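Local coordinates for UPF0342 protein yheA (Bacillus subtilis, PDB 2OEE), which is of unknown function but, as a helical member of the UPF0342 family, is probably related to the YlbF/YmcA proteins that control the competence regulator ComK, at residues Gln78-Glu81 with Lys82-Gln85; Asn27-Asp30 with Glu31-Asp35; Ser37-Arg40 with Met41-Phe45. All coordinates share one frame; numbering follows the deposited sequence.

Contact 1 of 3, residues Gln78-Glu81 with Lys82-Gln85; sequences QQHE and KISQ. With CA (calcium ion), chain C.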
ATOM      1  N   GLN A  78     -15.521  20.888   0.129  1.00 23.19           N
ATOM      2  CA  GLN A  78     -16.615  19.977   0.457  1.00 23.86           C
ATOM      3  C   GLN A  78     -18.013  20.550   0.213  1.00 22.35           C
ATOM      4  O   GLN A  78     -18.963  19.803  -0.038  1.00 23.56           O
ATOM      5  CB  GLN A  78     -16.455  19.438   1.876  1.00 24.25           C
ATOM      6  CG  GLN A  78     -15.348  18.420   1.903  1.00 28.93           C
ATOM      7  CD  GLN A  78     -15.196  17.740   3.230  1.00 35.11           C
ATOM      8  OE1 GLN A  78     -15.739  18.189   4.251  1.00 37.91           O
ATOM      9  NE2 GLN A  78     -14.440  16.640   3.234  1.00 37.41           N
ATOM     10  N   GLN A  79     -18.134  21.878   0.239  1.00 20.46           N
ATOM     11  CA  GLN A  79     -19.416  22.526  -0.052  1.00 18.75           C
ATOM     12  C   GLN A  79     -19.779  22.547  -1.540  1.00 15.79           C
ATOM     13  O   GLN A  79     -20.871  22.975  -1.895  1.00 15.11           O
ATOM     14  CB  GLN A  79     -19.481  23.948   0.537  1.00 20.03           C
ATOM     15  CG  GLN A  79     -18.792  25.009  -0.311  1.00 25.55           C
ATOM     16  CD  GLN A  79     -19.398  26.412  -0.158  1.00 31.60           C
ATOM     17  OE1 GLN A  79     -20.486  26.605   0.430  1.00 37.34           O
ATOM     18  NE2 GLN A  79     -18.705  27.391  -0.706  1.00 30.94           N
ATOM     19  N   HIS A  80     -18.856  22.111  -2.406  1.00 13.02           N
ATOM     20  CA  HIS A  80     -19.112  22.044  -3.832  1.00 11.57           C
ATOM     21  C   HIS A  80     -19.467  20.601  -4.192  1.00 11.17           C
ATOM     22  O   HIS A  80     -18.632  19.713  -4.008  1.00 10.41           O
ATOM     23  CB  HIS A  80     -17.858  22.465  -4.606  1.00 10.91           C
ATOM     24  CG  HIS A  80     -18.081  22.628  -6.077  1.00  9.81           C
ATOM     25  ND1 HIS A  80     -18.022  21.572  -6.957  1.00  8.68           N
ATOM     26  CD2 HIS A  80     -18.326  23.733  -6.830  1.00  7.57           C
ATOM     27  CE1 HIS A  80     -18.237  22.006  -8.185  1.00  8.61           C
ATOM     28  NE2 HIS A  80     -18.446  23.311  -8.135  1.00  9.30           N
ATOM     29  N   GLU A  81     -20.678  20.374  -4.681  1.00 10.10           N
ATOM     30  CA  GLU A  81     -21.156  18.994  -4.884  1.00 11.17           C
ATOM     31  C   GLU A  81     -20.244  18.162  -5.807  1.00 10.83           C
ATOM     32  O   GLU A  81     -19.839  17.059  -5.437  1.00 10.83           O
ATOM     33  CB  GLU A  81     -22.619  18.983  -5.358  1.00 11.22           C
ATOM     34  CG  GLU A  81     -23.205  17.561  -5.610  1.00 12.71           C
ATOM     35  CD  GLU A  81     -23.175  16.647  -4.381  1.00 14.00           C
ATOM     36  OE1 GLU A  81     -23.384  17.105  -3.223  1.00 15.64           O
ATOM     37  OE2 GLU A  81     -22.930  15.434  -4.559  1.00 15.29           O
ATOM     38  N   LYS A  82     -19.912  18.692  -6.985  1.00 11.01           N
ATOM     39  CA  LYS A  82     -19.144  17.933  -7.970  1.00 11.91           C
ATOM     40  C   LYS A  82     -17.732  17.636  -7.460  1.00 11.55           C
ATOM     41  O   LYS A  82     -17.226  16.522  -7.631  1.00 11.60           O
ATOM     42  CB  LYS A  82     -19.031  18.707  -9.276  1.00 12.79           C
ATOM     43  CG  LYS A  82     -19.296  17.974 -10.596  1.00 19.45           C
ATOM     44  CD  LYS A  82     -19.614  16.457 -10.525  1.00 19.36           C
ATOM     45  CE  LYS A  82     -21.141  16.346 -10.688  1.00 18.86           C
ATOM     46  NZ  LYS A  82     -21.733  15.013 -11.038  1.00 19.81           N
ATOM     47  N   ILE A  83     -17.065  18.629  -6.883  1.00 11.19           N
ATOM     48  CA  ILE A  83     -15.734  18.383  -6.300  1.00 11.43           C
ATOM     49  C   ILE A  83     -15.811  17.326  -5.189  1.00 11.82           C
ATOM     50  O   ILE A  83     -14.902  16.498  -5.044  1.00 11.25           O
ATOM     51  CB  ILE A  83     -15.089  19.671  -5.752  1.00 11.12           C
ATOM     52  CG1 ILE A  83     -14.774  20.642  -6.908  1.00 11.72           C
ATOM     53  CG2 ILE A  83     -13.808  19.358  -4.938  1.00 11.46           C
ATOM     54  CD1 ILE A  83     -14.380  22.048  -6.416  1.00 10.52           C
ATOM     55  N   SER A  84     -16.893  17.356  -4.413  1.00 11.60           N
ATOM     56  CA  SER A  84     -17.066  16.386  -3.321  1.00 12.29           C
ATOM     57  C   SER A  84     -17.180  14.981  -3.879  1.00 11.47           C
ATOM     58  O   SER A  84     -16.667  14.055  -3.269  1.00 11.50           O
ATOM     59  CB  SER A  84     -18.325  16.678  -2.491  1.00 12.63           C
ATOM     60  OG  SER A  84     -18.135  17.876  -1.761  1.00 18.94           O
ATOM     61  N   GLN A  85     -17.867  14.854  -5.014  1.00 11.60           N
ATOM     62  CA  GLN A  85     -18.009  13.568  -5.739  1.00 11.98           C
ATOM     63  C   GLN A  85     -16.663  13.026  -6.218  1.00 11.65           C
ATOM     64  O   GLN A  85     -16.389  11.831  -6.099  1.00 10.88           O
ATOM     65  CB  GLN A  85     -18.981  13.702  -6.914  1.00 11.41           C
ATOM     66  CG  GLN A  85     -20.454  13.880  -6.477  1.00 11.40           C
ATOM     67  CD  GLN A  85     -21.438  13.962  -7.623  1.00 12.51           C
ATOM     68  OE1 GLN A  85     -21.126  13.649  -8.779  1.00 14.75           O
ATOM     69  NE2 GLN A  85     -22.648  14.420  -7.315  1.00 14.62           N
TER
HETATM   70 CA    CA C 118     -22.813  15.069  -2.065  1.00 13.25          CA
HETATM   71  O   HOH W   1     -20.540  14.387  -2.852  1.00 12.65           O
HETATM   72  O   HOH W   2     -21.786  16.715  -0.739  1.00 10.23           O
HETATM   73  O   HOH W   3     -22.368  13.271  -0.652  1.00 14.98           O

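Contact 2 of 3, residues Asn27-Asp30 with Glu31-Asp35; sequences NLYD and EVNAD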
ATOM      1  N   ASN A  27     -13.380  10.432 -15.337  1.00 15.05           N
ATOM      2  CA  ASN A  27     -14.442  11.333 -15.820  1.00 15.67           C
ATOM      3  C   ASN A  27     -14.738  12.496 -14.864  1.00 15.19           C
ATOM      4  O   ASN A  27     -14.899  13.647 -15.307  1.00 14.48           O
ATOM      5  CB  ASN A  27     -15.704  10.555 -16.224  1.00 16.14           C
ATOM      6  CG  ASN A  27     -15.493   9.742 -17.505  1.00 18.41           C
ATOM      7  OD1 ASN A  27     -14.587  10.029 -18.296  1.00 22.36           O
ATOM      8  ND2 ASN A  27     -16.310   8.725 -17.703  1.00 19.84           N
ATOM      9  N   LEU A  28     -14.782  12.205 -13.565  1.00 14.49           N
ATOM     10  CA  LEU A  28     -14.965  13.235 -12.531  1.00 14.21           C
ATOM     11  C   LEU A  28     -13.803  14.220 -12.494  1.00 14.70           C
ATOM     12  O   LEU A  28     -13.991  15.435 -12.334  1.00 13.83           O
ATOM     13  CB  LEU A  28     -15.116  12.582 -11.144  1.00 14.00           C
ATOM     14  CG  LEU A  28     -16.517  12.058 -10.840  1.00 13.11           C
ATOM     15  CD1 LEU A  28     -16.516  11.166  -9.611  1.00 13.16           C
ATOM     16  CD2 LEU A  28     -17.480  13.253 -10.661  1.00 14.27           C
ATOM     17  N   TYR A  29     -12.589  13.686 -12.613  1.00 14.40           N
ATOM     18  CA  TYR A  29     -11.400  14.496 -12.626  1.00 15.54           C
ATOM     19  C   TYR A  29     -11.425  15.470 -13.815  1.00 15.66           C
ATOM     20  O   TYR A  29     -11.125  16.648 -13.655  1.00 15.24           O
ATOM     21  CB  TYR A  29     -10.155  13.596 -12.661  1.00 16.94           C
ATOM     22  CG  TYR A  29      -8.868  14.349 -12.588  1.00 18.41           C
ATOM     23  CD1 TYR A  29      -8.326  14.711 -11.366  1.00 19.41           C
ATOM     24  CD2 TYR A  29      -8.185  14.717 -13.753  1.00 20.75           C
ATOM     25  CE1 TYR A  29      -7.128  15.408 -11.295  1.00 21.02           C
ATOM     26  CE2 TYR A  29      -6.983  15.425 -13.691  1.00 21.42           C
ATOM     27  CZ  TYR A  29      -6.475  15.763 -12.454  1.00 20.61           C
ATOM     28  OH  TYR A  29      -5.299  16.459 -12.353  1.00 23.57           O
ATOM     29  N   ASP A  30     -11.782  14.963 -14.992  1.00 15.41           N
ATOM     30  CA  ASP A  30     -11.839  15.773 -16.214  1.00 15.84           C
ATOM     31  C   ASP A  30     -12.975  16.803 -16.147  1.00 15.60           C
ATOM     32  O   ASP A  30     -12.811  17.929 -16.586  1.00 16.28           O
ATOM     33  CB  ASP A  30     -12.062  14.873 -17.423  1.00 15.86           C
ATOM     34  CG  ASP A  30     -10.825  14.042 -17.770  1.00 16.47           C
ATOM     35  OD1 ASP A  30      -9.741  14.323 -17.237  1.00 14.69           O
ATOM     36  OD2 ASP A  30     -10.968  13.102 -18.565  1.00 18.24           O
ATOM     37  N   GLU A  31     -14.107  16.389 -15.581  1.00 15.10           N
ATOM     38  CA  GLU A  31     -15.264  17.251 -15.378  1.00 15.86           C
ATOM     39  C   GLU A  31     -14.936  18.432 -14.473  1.00 15.53           C
ATOM     40  O   GLU A  31     -15.253  19.595 -14.804  1.00 15.19           O
ATOM     41  CB  GLU A  31     -16.430  16.438 -14.824  1.00 16.06           C
ATOM     42  CG  GLU A  31     -17.720  17.172 -14.862  1.00 19.85           C
ATOM     43  CD  GLU A  31     -18.861  16.404 -14.260  1.00 21.97           C
ATOM     44  OE1 GLU A  31     -18.761  15.157 -14.100  1.00 20.18           O
ATOM     45  OE2 GLU A  31     -19.866  17.080 -13.953  1.00 21.76           O
ATOM     46  N   VAL A  32     -14.262  18.150 -13.356  1.00 13.89           N
ATOM     47  CA  VAL A  32     -13.793  19.198 -12.463  1.00 14.35           C
ATOM     48  C   VAL A  32     -12.792  20.122 -13.165  1.00 15.94           C
ATOM     49  O   VAL A  32     -12.865  21.359 -13.023  1.00 15.96           O
ATOM     50  CB  VAL A  32     -13.248  18.614 -11.111  1.00 13.15           C
ATOM     51  CG1 VAL A  32     -12.440  19.632 -10.336  1.00 13.29           C
ATOM     52  CG2 VAL A  32     -14.427  18.119 -10.232  1.00 12.07           C
ATOM     53  N   ASN A  33     -11.865  19.540 -13.925  1.00 16.46           N
ATOM     54  CA  ASN A  33     -10.885  20.373 -14.625  1.00 18.34           C
ATOM     55  C   ASN A  33     -11.466  21.213 -15.771  1.00 16.95           C
ATOM     56  O   ASN A  33     -10.916  22.263 -16.086  1.00 17.63           O
ATOM     57  CB  ASN A  33      -9.653  19.585 -15.082  1.00 18.66           C
ATOM     58  CG  ASN A  33      -8.810  19.078 -13.903  1.00 24.75           C
ATOM     59  OD1 ASN A  33      -8.443  17.907 -13.873  1.00 31.81           O
ATOM     60  ND2 ASN A  33      -8.537  19.938 -12.918  1.00 26.47           N
ATOM     61  N   ALA A  34     -12.566  20.763 -16.354  1.00 16.68           N
ATOM     62  CA  ALA A  34     -13.260  21.515 -17.407  1.00 16.61           C
ATOM     63  C   ALA A  34     -14.083  22.684 -16.863  1.00 16.82           C
ATOM     64  O   ALA A  34     -14.525  23.551 -17.642  1.00 17.11           O
ATOM     65  CB  ALA A  34     -14.152  20.607 -18.220  1.00 16.21           C
ATOM     66  N   ASP A  35     -14.335  22.670 -15.553  1.00 14.69           N
ATOM     67  CA  ASP A  35     -15.082  23.726 -14.859  1.00 13.99           C
ATOM     68  C   ASP A  35     -14.072  24.693 -14.256  1.00 13.30           C
ATOM     69  O   ASP A  35     -13.396  24.368 -13.274  1.00 12.54           O
ATOM     70  CB  ASP A  35     -15.954  23.086 -13.762  1.00 12.76           C
ATOM     71  CG  ASP A  35     -16.783  24.093 -12.964  1.00 13.46           C
ATOM     72  OD1 ASP A  35     -16.473  25.306 -12.913  1.00 12.20           O
ATOM     73  OD2 ASP A  35     -17.764  23.634 -12.334  1.00 13.82           O
TER

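Contact 3 of 3, residues Ser37-Arg40 with Met41-Phe45; sequences SAKR and MFENF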
ATOM      1  N   SER A  37     -14.212  27.366 -12.359  1.00 11.57           N
ATOM      2  CA  SER A  37     -14.348  27.669 -10.937  1.00 10.86           C
ATOM      3  C   SER A  37     -13.918  26.473 -10.062  1.00 10.56           C
ATOM      4  O   SER A  37     -13.207  26.645  -9.070  1.00 10.66           O
ATOM      5  CB  SER A  37     -15.802  28.077 -10.586  1.00 10.89           C
ATOM      6  OG  SER A  37     -16.315  29.057 -11.489  1.00 11.93           O
ATOM      7  N   ALA A  38     -14.401  25.286 -10.410  1.00  9.77           N
ATOM      8  CA  ALA A  38     -14.115  24.066  -9.632  1.00 10.72           C
ATOM      9  C   ALA A  38     -12.630  23.684  -9.737  1.00 11.12           C
ATOM     10  O   ALA A  38     -12.023  23.273  -8.752  1.00 12.06           O
ATOM     11  CB  ALA A  38     -15.005  22.906 -10.111  1.00  9.61           C
ATOM     12  N   LYS A  39     -12.068  23.787 -10.938  1.00 12.86           N
ATOM     13  CA  LYS A  39     -10.643  23.497 -11.142  1.00 14.13           C
ATOM     14  C   LYS A  39      -9.814  24.297 -10.159  1.00 14.21           C
ATOM     15  O   LYS A  39      -8.983  23.718  -9.438  1.00 14.37           O
ATOM     16  CB  LYS A  39     -10.210  23.811 -12.580  1.00 14.12           C
ATOM     17  CG  LYS A  39      -8.724  23.470 -12.890  1.00 15.47           C
ATOM     18  CD  LYS A  39      -8.384  23.991 -14.289  1.00 15.56           C
ATOM     19  CE  LYS A  39      -7.118  23.350 -14.868  1.00 19.24           C
ATOM     20  NZ  LYS A  39      -5.950  23.972 -14.271  1.00 22.45           N
ATOM     21  N   ARG A  40     -10.051  25.614 -10.100  1.00 14.11           N
ATOM     22  CA  ARG A  40      -9.318  26.506  -9.184  1.00 14.53           C
ATOM     23  C   ARG A  40      -9.447  26.134  -7.704  1.00 15.01           C
ATOM     24  O   ARG A  40      -8.460  26.139  -6.969  1.00 14.76           O
ATOM     25  CB  ARG A  40      -9.695  27.988  -9.393  1.00 14.07           C
ATOM     26  CG  ARG A  40      -8.933  28.939  -8.468  1.00 15.72           C
ATOM     27  CD  ARG A  40      -9.384  30.410  -8.590  1.00 13.46           C
ATOM     28  NE  ARG A  40      -9.532  30.824  -9.979  1.00 12.98           N
ATOM     29  CZ  ARG A  40     -10.317  31.825 -10.372  1.00 12.80           C
ATOM     30  NH1 ARG A  40     -11.020  32.482  -9.479  1.00  9.05           N
ATOM     31  NH2 ARG A  40     -10.412  32.127 -11.657  1.00 12.70           N
HETATM   32  N   MSE A  41     -10.659  25.809  -7.266  1.00 15.28           N
HETATM   33  CA  MSE A  41     -10.886  25.407  -5.886  1.00 17.33           C
HETATM   34  C   MSE A  41     -10.177  24.076  -5.565  1.00 16.72           C
HETATM   35  O   MSE A  41      -9.553  23.944  -4.513  1.00 16.60           O
HETATM   36  CB  MSE A  41     -12.396  25.275  -5.623  1.00 16.27           C
HETATM   37  CG  MSE A  41     -13.148  26.601  -5.726  1.00 17.52           C
HETATM   38 SE   MSE A  41     -15.098  26.316  -5.810  1.00 25.06          SE
HETATM   39  CE  MSE A  41     -15.354  25.540  -4.072  1.00 21.71           C
ATOM     40  N   PHE A  42     -10.305  23.107  -6.462  1.00 17.09           N
ATOM     41  CA  PHE A  42      -9.708  21.776  -6.259  1.00 18.34           C
ATOM     42  C   PHE A  42      -8.169  21.887  -6.253  1.00 19.81           C
ATOM     43  O   PHE A  42      -7.494  21.283  -5.413  1.00 19.07           O
ATOM     44  CB  PHE A  42     -10.186  20.806  -7.338  1.00 18.06           C
ATOM     45  CG  PHE A  42      -9.677  19.370  -7.163  1.00 18.02           C
ATOM     46  CD1 PHE A  42     -10.102  18.590  -6.093  1.00 17.32           C
ATOM     47  CD2 PHE A  42      -8.808  18.816  -8.095  1.00 16.46           C
ATOM     48  CE1 PHE A  42      -9.647  17.258  -5.935  1.00 16.85           C
ATOM     49  CE2 PHE A  42      -8.350  17.481  -7.958  1.00 17.58           C
ATOM     50  CZ  PHE A  42      -8.776  16.710  -6.873  1.00 17.98           C
ATOM     51  N   GLU A  43      -7.632  22.692  -7.163  1.00 21.64           N
ATOM     52  CA  GLU A  43      -6.180  22.924  -7.224  1.00 24.80           C
ATOM     53  C   GLU A  43      -5.621  23.620  -5.983  1.00 26.02           C
ATOM     54  O   GLU A  43      -4.585  23.213  -5.470  1.00 26.36           O
ATOM     55  CB  GLU A  43      -5.785  23.650  -8.508  1.00 24.50           C
ATOM     56  CG  GLU A  43      -5.825  22.730  -9.713  1.00 27.92           C
ATOM     57  CD  GLU A  43      -5.466  23.420 -11.012  1.00 31.28           C
ATOM     58  OE1 GLU A  43      -5.340  24.662 -11.028  1.00 34.11           O
ATOM     59  OE2 GLU A  43      -5.343  22.715 -12.031  1.00 34.05           O
ATOM     60  N   ASN A  44      -6.310  24.648  -5.489  1.00 27.65           N
ATOM     61  CA  ASN A  44      -5.873  25.344  -4.277  1.00 29.90           C
ATOM     62  C   ASN A  44      -5.931  24.433  -3.040  1.00 31.08           C
ATOM     63  O   ASN A  44      -5.092  24.531  -2.134  1.00 31.22           O
ATOM     64  CB  ASN A  44      -6.689  26.630  -4.068  1.00 30.12           C
ATOM     65  CG  ASN A  44      -6.440  27.276  -2.708  1.00 32.42           C
ATOM     66  OD1 ASN A  44      -7.335  27.323  -1.863  1.00 35.52           O
ATOM     67  ND2 ASN A  44      -5.225  27.782  -2.497  1.00 33.74           N
ATOM     68  N   PHE A  45      -6.907  23.545  -3.022  1.00 32.50           N
ATOM     69  CA  PHE A  45      -7.019  22.474  -2.055  1.00 34.11           C
ATOM     70  C   PHE A  45      -5.845  21.480  -2.114  1.00 35.28           C
ATOM     71  O   PHE A  45      -5.268  21.174  -1.134  1.00 34.79           O
ATOM     72  CB  PHE A  45      -8.312  21.702  -2.295  1.00 34.13           C
ATOM     73  CG  PHE A  45      -8.442  20.461  -1.498  1.00 34.90           C
ATOM     74  CD1 PHE A  45      -8.641  20.513  -0.141  1.00 35.16           C
ATOM     75  CD2 PHE A  45      -8.402  19.251  -2.087  1.00 35.15           C
ATOM     76  CE1 PHE A  45      -8.763  19.401   0.572  1.00 36.38           C
ATOM     77  CE2 PHE A  45      -8.537  18.110  -1.344  1.00 36.45           C
ATOM     78  CZ  PHE A  45      -8.715  18.187  -0.037  1.00 35.48           C
TER

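Contact 1 of 3, residues Gln78-Glu81 with Lys82-Gln85
H80 sits at the N-cap of helix 81-104 and turns its imidazole back onto I83 in the first turn. Its CB packs 3.9 Å from I83 CD1. The next atom, CG, stands anti to the backbone N (chi1 -171°), which brings the ring beside the first turn. There H80 ND1 accepts I83 N at 3.1 Å, in an almost straight bond (170°) close to the ring plane, so the side chain caps the first turn of the helix. Farther round, CE1 meets the CB of K82 at 3.6 Å. The ring also takes I83 CD1 over one face as a CH-pi contact, 4.0 Å from the centroid. Histidine suits the place because it joins a capping acceptor to a flat face for the isoleucine. The carbonyl of H80 receives S84 N, and S84 OG lies 2.7 Å from Q78 O and 2.9 Å from H80 O, two candidate acceptors for its one proton.

On the solvent side, E81 holds the calcium ion with both carboxylate oxygens, and three waters add to the coordination. Its OE2 uses the anti lone pair to receive Q85 NE2 at 3.0 Å, the carboxylate and amide planes 64° apart, so Q85 is a second-shell residue that steadies the ligand. Q85 OE1 in turn accepts K82 NZ. H80 and I83 both pack on A38 and M41 of helix 36-48, while K82 and Q85 lean on L28 of helix 20-34.

Contact 2 of 3, residues Asn27-Asp30 with Glu31-Asp35
The carbonyls of N27, L28, Y29 and D30 receive the backbone N-H groups of E31, V32, N33 and A34 in four consecutive i to i+4 bonds, the regular alpha-helical pattern, with A34 N to D30 O the most bent of them at 139°. V32 sits close over this backbone, its CG2 only 3.4 Å from L28 O; a beta-branched valine fits here, presenting two methyls to the interior without a long chain to accommodate. E31 brings its CB to 3.2 Å from N27 O. Its extended chain then carries OE1 to 4.1 Å from L28 CD2, a loose contact between a charged group and a leucine methyl, and the same side chain packs on K82 of helix 81-104.

Y29 projects with CG anti to the backbone N (chi1 -176°); how the N33 amide is turned beside its ring is doubtful. These side chains lie near the end of helix 20-34, where D35 N still reaches V32 O at 3.2 Å before the chain turns. D35 is the N-cap of helix 36-48, and its OD1 takes weak hydrogen bonds from S37 N and A38 N. A short aspartate, well suited to an N-cap, thus caps helix 36-48 at the tight turn between two consecutive helices.

The polar end of Y29 is occupied by R46, which its OH meets in a hydrogen bond, and its ring meets Y112 of the second subunit with planes at about 60°, placing Y29 at the interface with that subunit. D30 forms a salt bridge with K26, one turn back. V32 faces L86 of helix 81-104 and F42 of helix 36-48.

Contact 3 of 3, residues Ser37-Arg40 with Met41-Phe45
K39 starts with CG anti to the backbone N (chi1 -177°) and runs extended until a turn about its last carbon-carbon bond (chi4 -78°) sends NZ across to E43; on the next turn E43 holds CG anti to its carbonyl carbon, and the rest of its chain is straight. The two side chains slant across one another, and K39 NZ meets E43 OE2 at 2.6 Å in a salt bridge. The amine approaches from the syn side of that oxygen, 25° out of the carboxylate plane, and K39 NZ stays 3.4 Å from E43 OE1, so one oxygen takes most of the grip. The lysine carbons run alongside the carboxylate as well: K39 CG is 3.6 Å from E43 OE2. An i to i+4 lysine-glutamate pair suits a partly exposed helix face, since both chains are long enough to meet above one turn. With an alanine here, the E43 carboxylate would probably lose its mate of opposite charge and be freer to turn.

Beneath them lies helix 36-48, an alpha-helix whose bonds here include E43 N to K39 O (2.8 Å) and F42 N to A38 O (2.9 Å). In the helical packing of this chain its inner face turns to three other helices: F42 lies against Y29 of helix 20-34 and L86 and E90 of helix 81-104, and F45 against V74 and V77 of helix 70-78. A flat phenylalanine suits such a junction.

At M41, a selenomethionine in this crystal, CG comes within 3.3 Å of S37 O, and SE is 3.8 Å from the same oxygen. The long, flexible chain also packs on L76 of helix 70-78.

From the N terminus, contact 2 comes first, at the end of helix 20-34; contact 3 follows one short turn later on helix 36-48; contact 1 comes last, beyond helix 70-78, where helix 81-104 begins. Each is local to its own turn or helix, so none closes a long loop, and the three run in series without nesting or crossing. In space they converge, with centres 11 to 12 Å apart. V32 packs on A38 and K39 to join contacts 2 and 3, I83 reaches F42 to join contacts 1 and 3, and K82 meets V32 to join contacts 1 and 2. Together they tie the start of helix 81-104 to helices 20-34 and 36-48.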